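Long-range contacts in PLP-Dependent L-Arginine Hydroxylase MppP (Streptomyces wadayamensis, PDB 6C9B), which oxidises L-arginine with the help of pyridoxal 5'-phosphate, its keto-acid products including 4-hydroxy-2-ketoarginine: residues A109-T114 / T157-T162; L129-E134 / H340-S345; V150-V155 / V184-T189. One frame throughout, in Å; residues are numbered along the deposited sequence.

Contact 1 (A109-T114 / T157-T162); sequences ALVHPT and TPNNPT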
loop_
_atom_site.group_PDB
_atom_site.type_symbol
_atom_site.label_atom_id
_atom_site.label_comp_id
_atom_site.label_asym_id
_atom_site.label_seq_id
_atom_site.Cartn_x
_atom_site.Cartn_y
_atom_site.Cartn_z
ATOM N N ALA B 109 18.912 -11.844 -11.034
ATOM C CA ALA B 109 20.110 -11.013 -11.032
ATOM C C ALA B 109 19.681 -9.591 -10.700
ATOM O O ALA B 109 18.744 -9.065 -11.311
ATOM C CB ALA B 109 20.815 -11.089 -12.386
ATOM N N LEU B 110 20.314 -8.992 -9.679
ATOM C CA LEU B 110 19.906 -7.705 -9.149
ATOM C C LEU B 110 21.103 -6.776 -9.018
ATOM O O LEU B 110 22.163 -7.183 -8.526
ATOM C CB LEU B 110 19.246 -7.862 -7.778
ATOM C CG LEU B 110 18.824 -6.603 -7.049
ATOM C CD1 LEU B 110 17.776 -5.814 -7.806
ATOM C CD2 LEU B 110 18.270 -6.981 -5.720
ATOM N N VAL B 111 20.942 -5.540 -9.489
ATOM C CA VAL B 111 22.038 -4.575 -9.369
ATOM C C VAL B 111 22.397 -4.363 -7.898
ATOM O O VAL B 111 21.541 -4.379 -7.005
ATOM C CB VAL B 111 21.680 -3.251 -10.067
ATOM C CG1 VAL B 111 20.466 -2.569 -9.410
ATOM C CG2 VAL B 111 22.885 -2.327 -10.085
ATOM N N HIS B 112 23.693 -4.198 -7.642
ATOM C CA HIS B 112 24.223 -4.103 -6.293
ATOM C C HIS B 112 25.246 -2.972 -6.303
ATOM O O HIS B 112 26.156 -2.980 -7.139
ATOM C CB HIS B 112 24.876 -5.435 -5.908
ATOM C CG HIS B 112 25.449 -5.466 -4.530
ATOM N ND1 HIS B 112 26.809 -5.416 -4.282
ATOM C CD2 HIS B 112 24.850 -5.574 -3.324
ATOM C CE1 HIS B 112 27.013 -5.475 -2.977
ATOM N NE2 HIS B 112 25.845 -5.574 -2.375
ATOM N N PRO B 113 25.133 -1.975 -5.416
ATOM C CA PRO B 113 24.096 -1.756 -4.415
ATOM C C PRO B 113 22.805 -1.285 -5.042
ATOM O O PRO B 113 22.785 -0.864 -6.209
ATOM C CB PRO B 113 24.706 -0.668 -3.533
ATOM C CG PRO B 113 25.474 0.165 -4.542
ATOM C CD PRO B 113 26.094 -0.855 -5.467
ATOM N N THR B 114 21.721 -1.347 -4.273
ATOM C CA THR B 114 20.472 -0.703 -4.659
ATOM C C THR B 114 19.640 -0.543 -3.395
ATOM O O THR B 114 20.023 -0.997 -2.313
ATOM C CB THR B 114 19.749 -1.464 -5.792
ATOM O OG1 THR B 114 18.829 -0.574 -6.457
ATOM C CG2 THR B 114 19.028 -2.695 -5.310
ATOM N N THR B 157 17.151 2.191 -12.227
ATOM C CA THR B 157 17.799 3.231 -13.029
ATOM C C THR B 157 16.916 4.466 -13.122
ATOM O O THR B 157 15.741 4.375 -13.504
ATOM C CB THR B 157 18.165 2.736 -14.435
ATOM O OG1 THR B 157 18.741 3.833 -15.160
ATOM C CG2 THR B 157 16.938 2.193 -15.203
ATOM N N PRO B 158 17.434 5.643 -12.739
ATOM C CA PRO B 158 18.722 5.891 -12.081
ATOM C C PRO B 158 18.815 5.121 -10.793
ATOM O O PRO B 158 17.811 4.925 -10.088
ATOM C CB PRO B 158 18.716 7.403 -11.839
ATOM C CG PRO B 158 17.739 7.934 -12.838
ATOM C CD PRO B 158 16.675 6.883 -12.922
ATOM N N ASN B 159 20.004 4.619 -10.484
ATOM C CA ASN B 159 20.094 3.777 -9.306
ATOM C C ASN B 159 19.983 4.630 -8.053
ATOM O O ASN B 159 20.359 5.811 -8.026
ATOM C CB ASN B 159 21.387 2.976 -9.277
ATOM C CG ASN B 159 21.321 1.782 -8.305
ATOM O OD1 ASN B 159 20.231 1.399 -7.787
ATOM N ND2 ASN B 159 22.467 1.177 -8.055
ATOM N N ASN B 160 19.440 4.016 -7.037
ATOM C CA ASN B 160 19.413 4.517 -5.661
ATOM C C ASN B 160 20.311 3.562 -4.909
ATOM O O ASN B 160 19.954 2.385 -4.778
ATOM C CB ASN B 160 17.985 4.478 -5.123
ATOM C CG ASN B 160 17.870 4.956 -3.718
ATOM O OD1 ASN B 160 18.858 5.307 -3.066
ATOM N ND2 ASN B 160 16.644 5.033 -3.253
ATOM N N PRO B 161 21.477 3.975 -4.402
ATOM C CA PRO B 161 21.860 5.338 -4.027
ATOM C C PRO B 161 22.833 6.087 -4.924
ATOM O O PRO B 161 23.209 7.225 -4.643
ATOM C CB PRO B 161 22.503 5.100 -2.656
ATOM C CG PRO B 161 23.231 3.803 -2.859
ATOM C CD PRO B 161 22.313 2.969 -3.718
ATOM N N THR B 162 23.253 5.485 -6.025
ATOM C CA THR B 162 24.406 5.989 -6.745
ATOM C C THR B 162 24.070 6.996 -7.834
ATOM O O THR B 162 24.979 7.682 -8.319
ATOM C CB THR B 162 25.150 4.846 -7.425
ATOM O OG1 THR B 162 24.325 4.359 -8.493
ATOM C CG2 THR B 162 25.505 3.726 -6.446
#
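The carboxamide of Asn-159 reaches across to Pro-113 and Thr-114 and bonds through both of its ends. ND2 of Asn-159 donates to the backbone O of Pro-113 at 2.8 Å, nearly straight at 170°; the acceptor lies in the amide plane, while the donor is tilted from the carbonyl plane of Pro-113. From the other end, OD1 of Asn-159 accepts a hydrogen bond from OG1 of Thr-114, likewise at 2.8 Å and in the carbonyl plane. CG of Asn-159 stands anti to its backbone N (chi1 -162°), on the side of Pro-113 and Thr-114. Two acceptors, O of Pro-113 and OE2 of Glu-134, face ND2, which supports this orientation of the amide; OG1 of Thr-114 is also bonded to Thr-156. Beside this polar centre, CA of Thr-114 makes a C-H...O contact of 3.1 Å with O of Asn-160. At the margin, the side chains of Pro-113 and Thr-162 cross at about a right angle, CG to CG2 4.0 Å. ND2 of Asn-160 hydrogen-bonds the bound hydroxy-keto acid and O3 of the cofactor-bearing residue 221, a cofactor contact familiar from class I aminotransferases. The loop 157-162 follows strand 152-156 and leads towards helix 168-181; strand 309-314 packs on its Asn-160, Pro-161 and Thr-162, and helix 116-124 lies against Leu-110 of strand 107-112.

Contact 2 (L129-E134 / H340-S345); sequences LVPVEE and HWAEPS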
loop_
_atom_site.group_PDB
_atom_site.type_symbol
_atom_site.label_atom_id
_atom_site.label_comp_id
_atom_site.label_asym_id
_atom_site.label_seq_id
_atom_site.Cartn_x
_atom_site.Cartn_y
_atom_site.Cartn_z
ATOM N N LEU B 129 19.014 -14.429 -4.956
ATOM C CA LEU B 129 19.527 -13.232 -5.602
ATOM C C LEU B 129 20.982 -13.405 -6.014
ATOM O O LEU B 129 21.804 -13.921 -5.245
ATOM C CB LEU B 129 19.428 -12.030 -4.688
ATOM C CG LEU B 129 18.030 -11.673 -4.246
ATOM C CD1 LEU B 129 18.073 -10.460 -3.279
ATOM C CD2 LEU B 129 17.175 -11.388 -5.458
ATOM N N VAL B 130 21.295 -12.950 -7.221
ATOM C CA VAL B 130 22.667 -12.920 -7.720
ATOM C C VAL B 130 23.046 -11.454 -7.889
ATOM O O VAL B 130 22.433 -10.765 -8.713
ATOM C CB VAL B 130 22.816 -13.666 -9.055
ATOM C CG1 VAL B 130 24.280 -13.666 -9.459
ATOM C CG2 VAL B 130 22.284 -15.058 -8.950
ATOM N N PRO B 131 24.028 -10.926 -7.152
ATOM C CA PRO B 131 24.375 -9.508 -7.318
ATOM C C PRO B 131 25.124 -9.242 -8.612
ATOM O O PRO B 131 25.985 -10.025 -9.015
ATOM C CB PRO B 131 25.277 -9.226 -6.118
ATOM C CG PRO B 131 25.894 -10.527 -5.798
ATOM C CD PRO B 131 24.813 -11.545 -6.064
ATOM N N VAL B 132 24.792 -8.126 -9.254
ATOM C CA VAL B 132 25.528 -7.629 -10.417
ATOM C C VAL B 132 26.046 -6.247 -10.060
ATOM O O VAL B 132 25.252 -5.325 -9.845
ATOM C CB VAL B 132 24.660 -7.571 -11.678
ATOM C CG1 VAL B 132 25.509 -7.184 -12.880
ATOM C CG2 VAL B 132 23.982 -8.906 -11.915
ATOM N N GLU B 133 27.373 -6.115 -9.947
ATOM C CA GLU B 133 27.947 -4.822 -9.608
ATOM C C GLU B 133 27.727 -3.853 -10.760
ATOM O O GLU B 133 27.596 -4.250 -11.921
ATOM C CB GLU B 133 29.451 -4.935 -9.332
ATOM C CG GLU B 133 29.796 -5.823 -8.148
ATOM C CD GLU B 133 29.396 -5.218 -6.799
ATOM O OE1 GLU B 133 29.538 -3.984 -6.594
ATOM O OE2 GLU B 133 28.958 -6.000 -5.936
ATOM N N GLU B 134 27.753 -2.562 -10.430
ATOM C CA GLU B 134 27.412 -1.557 -11.427
ATOM C C GLU B 134 28.378 -1.585 -12.600
ATOM O O GLU B 134 27.958 -1.437 -13.748
ATOM C CB GLU B 134 27.358 -0.170 -10.786
ATOM C CG GLU B 134 26.169 -0.002 -9.920
ATOM C CD GLU B 134 25.995 1.394 -9.410
ATOM O OE1 GLU B 134 27.000 1.926 -8.865
ATOM O OE2 GLU B 134 24.866 1.930 -9.561
ATOM N N HIS B 340 24.162 -2.227 0.247
ATOM C CA HIS B 340 25.033 -3.274 -0.285
ATOM C C HIS B 340 24.518 -4.602 0.252
ATOM O O HIS B 340 25.101 -5.251 1.129
ATOM C CB HIS B 340 26.474 -2.996 0.085
ATOM C CG HIS B 340 26.948 -1.683 -0.438
ATOM N ND1 HIS B 340 27.649 -1.562 -1.621
ATOM C CD2 HIS B 340 26.769 -0.426 0.028
ATOM C CE1 HIS B 340 27.919 -0.284 -1.834
ATOM N NE2 HIS B 340 27.378 0.425 -0.859
ATOM N N TRP B 341 23.373 -4.977 -0.323
ATOM C CA TRP B 341 22.532 -6.036 0.209
ATOM C C TRP B 341 23.192 -7.410 0.096
ATOM O O TRP B 341 22.778 -8.335 0.784
ATOM C CB TRP B 341 21.173 -6.007 -0.511
ATOM C CG TRP B 341 21.290 -6.063 -2.008
ATOM C CD1 TRP B 341 21.260 -5.008 -2.884
ATOM C CD2 TRP B 341 21.480 -7.248 -2.809
ATOM N NE1 TRP B 341 21.441 -5.461 -4.191
ATOM C CE2 TRP B 341 21.559 -6.831 -4.166
ATOM C CE3 TRP B 341 21.583 -8.608 -2.510
ATOM C CZ2 TRP B 341 21.752 -7.737 -5.221
ATOM C CZ3 TRP B 341 21.754 -9.512 -3.564
ATOM C CH2 TRP B 341 21.852 -9.061 -4.896
ATOM N N ALA B 342 24.234 -7.546 -0.715
ATOM C CA ALA B 342 24.993 -8.792 -0.807
ATOM C C ALA B 342 26.304 -8.765 -0.028
ATOM O O ALA B 342 26.871 -9.830 0.239
ATOM C CB ALA B 342 25.288 -9.116 -2.274
ATOM N N GLU B 343 26.807 -7.585 0.327
ATOM C CA GLU B 343 28.094 -7.450 0.994
ATOM C C GLU B 343 28.083 -6.132 1.756
ATOM O O GLU B 343 28.627 -5.131 1.278
ATOM C CB GLU B 343 29.248 -7.476 -0.007
ATOM C CG GLU B 343 30.605 -7.678 0.654
ATOM C CD GLU B 343 30.786 -9.107 1.143
ATOM O OE1 GLU B 343 31.103 -9.992 0.316
ATOM O OE2 GLU B 343 30.562 -9.345 2.343
ATOM N N PRO B 344 27.454 -6.089 2.926
ATOM C CA PRO B 344 27.214 -4.783 3.566
ATOM C C PRO B 344 28.485 -4.041 3.915
ATOM O O PRO B 344 28.470 -2.803 3.965
ATOM C CB PRO B 344 26.406 -5.139 4.821
ATOM C CG PRO B 344 26.365 -6.645 4.888
ATOM C CD PRO B 344 26.618 -7.148 3.512
ATOM N N SER B 345 29.589 -4.752 4.156
ATOM C CA SER B 345 30.842 -4.066 4.467
ATOM C C SER B 345 31.304 -3.150 3.329
ATOM O O SER B 345 32.049 -2.193 3.591
ATOM C CB SER B 345 31.921 -5.100 4.812
ATOM O OG SER B 345 32.231 -5.899 3.686
HETATM O O HOH W 1 29.274 -3.029 -3.628
#
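Strand 128-133, outermost within this chain in the seven-stranded sheet, meets the loop between strands 331-335 and 350-354 through the indole of Trp-341. Its six-membered ring does most of the touching. CZ3 of Trp-341 lies 3.6 Å from CB of Leu-129, and CD1 of the same leucine follows at 3.8 Å from CZ3. CH2 of Trp-341 comes to 3.5 Å from CA of Pro-131, and the carbonyl carbon of Val-130 sits at the ring edge. CG of Trp-341 takes the crowded position between its own backbone N and carbonyl carbon (chi1 54°), and from there the six-membered ring meets Leu-129 and Pro-131. The loop here is a type I beta turn, closed by a bond of 3.0 Å from Glu-343 N to His-340 O. Within this turn CB of Ala-342 lies over one face of the indole, towards its rim, and also meets CG of Pro-131 at 3.8 Å. No direct hydrogen bond joins the segments, but a water bridges them: it donates to OE1 of Glu-133 at 3.1 Å and pairs with ND1 of His-340 at 3.0 Å, in the plane of the imidazole. The indole NE1 bonds the backbone O of Val-111, and His-112 meets the indole edge-to-face. The side chain of Trp-341 also comes within about 5 Å of that of Asp-116, a residue seen to bind magnesium in this protein, although no magnesium is bound to this chain.

Contact 3 (V150-V155 / V184-T189); sequences VGCVFV and VLALDT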
loop_
_atom_site.group_PDB
_atom_site.type_symbol
_atom_site.label_atom_id
_atom_site.label_comp_id
_atom_site.label_asym_id
_atom_site.label_seq_id
_atom_site.Cartn_x
_atom_site.Cartn_y
_atom_site.Cartn_z
ATOM N N VAL B 150 19.317 -17.360 -14.312
ATOM C CA VAL B 150 18.320 -16.531 -13.647
ATOM C C VAL B 150 17.098 -16.401 -14.545
ATOM O O VAL B 150 17.172 -16.554 -15.766
ATOM C CB VAL B 150 18.852 -15.129 -13.276
ATOM C CG1 VAL B 150 20.044 -15.242 -12.350
ATOM C CG2 VAL B 150 19.227 -14.341 -14.536
ATOM N N GLY B 151 15.966 -16.092 -13.920
ATOM C CA GLY B 151 14.729 -15.910 -14.653
ATOM C C GLY B 151 14.371 -14.455 -14.877
ATOM O O GLY B 151 13.406 -14.151 -15.600
ATOM N N CYS B 152 15.121 -13.557 -14.232
ATOM C CA CYS B 152 14.841 -12.127 -14.242
ATOM C C CYS B 152 16.142 -11.406 -13.952
ATOM O O CYS B 152 16.942 -11.873 -13.137
ATOM C CB CYS B 152 13.796 -11.753 -13.197
ATOM S SG CYS B 152 13.422 -10.024 -13.067
ATOM N N VAL B 153 16.345 -10.306 -14.662
ATOM C CA VAL B 153 17.401 -9.330 -14.397
ATOM C C VAL B 153 16.693 -8.063 -13.973
ATOM O O VAL B 153 15.786 -7.606 -14.675
ATOM C CB VAL B 153 18.259 -9.074 -15.648
ATOM C CG1 VAL B 153 19.276 -7.977 -15.380
ATOM C CG2 VAL B 153 18.969 -10.345 -16.105
ATOM N N PHE B 154 17.059 -7.528 -12.808
ATOM C CA PHE B 154 16.369 -6.379 -12.224
ATOM C C PHE B 154 17.344 -5.214 -12.092
ATOM O O PHE B 154 18.368 -5.334 -11.401
ATOM C CB PHE B 154 15.799 -6.745 -10.863
ATOM C CG PHE B 154 14.831 -5.732 -10.321
ATOM C CD1 PHE B 154 15.269 -4.482 -9.891
ATOM C CD2 PHE B 154 13.512 -6.029 -10.208
ATOM C CE1 PHE B 154 14.361 -3.556 -9.389
ATOM C CE2 PHE B 154 12.618 -5.114 -9.693
ATOM C CZ PHE B 154 13.050 -3.872 -9.303
ATOM N N VAL B 155 17.007 -4.077 -12.716
ATOM C CA VAL B 155 17.880 -2.904 -12.717
ATOM C C VAL B 155 17.105 -1.691 -12.222
ATOM O O VAL B 155 16.032 -1.366 -12.745
ATOM C CB VAL B 155 18.464 -2.608 -14.110
ATOM C CG1 VAL B 155 19.370 -1.344 -14.062
ATOM C CG2 VAL B 155 19.264 -3.788 -14.624
ATOM N N VAL B 184 13.091 -12.321 -18.011
ATOM C CA VAL B 184 12.347 -11.090 -17.736
ATOM C C VAL B 184 13.335 -9.969 -17.433
ATOM O O VAL B 184 14.212 -10.126 -16.581
ATOM C CB VAL B 184 11.383 -11.268 -16.547
ATOM C CG1 VAL B 184 10.681 -9.963 -16.250
ATOM C CG2 VAL B 184 10.340 -12.354 -16.821
ATOM N N LEU B 185 13.188 -8.831 -18.104
ATOM C CA LEU B 185 13.934 -7.622 -17.746
ATOM C C LEU B 185 13.000 -6.718 -16.945
ATOM O O LEU B 185 11.953 -6.313 -17.451
ATOM C CB LEU B 185 14.458 -6.897 -18.987
ATOM C CG LEU B 185 15.259 -5.602 -18.737
ATOM C CD1 LEU B 185 16.362 -5.813 -17.759
ATOM C CD2 LEU B 185 15.805 -5.128 -20.060
ATOM N N ALA B 186 13.378 -6.409 -15.706
ATOM C CA ALA B 186 12.573 -5.581 -14.818
ATOM C C ALA B 186 13.349 -4.331 -14.483
ATOM O O ALA B 186 14.532 -4.416 -14.157
ATOM C CB ALA B 186 12.225 -6.310 -13.530
ATOM N N LEU B 187 12.679 -3.179 -14.536
ATOM C CA LEU B 187 13.307 -1.909 -14.247
ATOM C C LEU B 187 12.536 -1.208 -13.145
ATOM O O LEU B 187 11.302 -1.217 -13.149
ATOM C CB LEU B 187 13.329 -0.981 -15.466
ATOM C CG LEU B 187 13.947 -1.502 -16.748
ATOM C CD1 LEU B 187 13.865 -0.395 -17.777
ATOM C CD2 LEU B 187 15.359 -1.932 -16.493
ATOM N N ASP B 188 13.272 -0.602 -12.205
ATOM C CA ASP B 188 12.697 0.289 -11.193
ATOM C C ASP B 188 13.201 1.692 -11.508
ATOM O O ASP B 188 14.403 1.966 -11.404
ATOM C CB ASP B 188 13.097 -0.151 -9.786
ATOM C CG ASP B 188 12.627 0.805 -8.706
ATOM O OD1 ASP B 188 12.394 2.011 -8.991
ATOM O OD2 ASP B 188 12.515 0.357 -7.548
ATOM N N THR B 189 12.284 2.578 -11.884
ATOM C CA THR B 189 12.638 3.898 -12.422
ATOM C C THR B 189 12.130 5.041 -11.542
ATOM O O THR B 189 11.827 6.135 -12.029
ATOM C CB THR B 189 12.115 4.023 -13.853
ATOM O OG1 THR B 189 10.708 3.797 -13.882
ATOM C CG2 THR B 189 12.784 2.970 -14.751
#
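The backbone O of Ala-186 takes a hydrogen bond from Val-155 N at 2.9 Å, nearly along the C=O axis, and a C-H...O contact of 3.3 Å from CA of Phe-154; the same oxygen lies over one face of the Phe-154 ring, towards the rim. The carbonyl of Val-184 likewise accepts the N-H of Val-153, N to O 2.9 Å, with a C=O...N angle of 176°. In return Val-153 O and Val-155 O accept the N-H groups of Ala-186 and Asp-188. At the start of the pairing the bond is less regular: Val-184 N reaches Gly-151 O at 3.0 Å from well above the carbonyl plane. On the sheet face that carries Cys-152, Phe-154, Val-184 and Ala-186, CB of Ala-186 touches both CD2 of Phe-154 (3.6 Å) and SG of Cys-152 (3.9 Å). Further along the strands, CE1 of the same ring meets CB of Asp-188 at 3.7 Å. Over the other face, CD2 of Leu-187 touches CB of Val-155 at 4.0 Å, while helix 168-181 packs on Val-155 and Leu-185. OD1 of Asp-188 bonds Ser-190 N; OD2 lies near N1 of the cofactor-bearing residue 221, a bond undecided but consistent with the aspartate facing the pyridine nitrogen in class I enzymes. The strands run 17° apart and, joined by helix 168-181, form a beta-alpha-beta unit, as expected in the large domain of this family.

Contacts 1 and 3 are buried, whereas contact 2 lies at the surface; all three reach the same seven-stranded sheet. Contact 3 is regular parallel strand pairing, dominated by backbone bonds. In contact 1 a side-chain amide takes over where strand 107-112 gives way to loop, close to the bound product. Contact 2 replaces direct polar pairing with apolar contacts round an indole, plus one water bridge. The sites join physically: Ala-109 O bonds Phe-154 N, linking contacts 1 and 3, while Thr-162 OG1 probably bonds Glu-134 OE2 and His-112 ND1 probably bonds Glu-133 OE2, linking contacts 1 and 2. Contacts 2 and 3 merely brush, through Val-130 and Val-150.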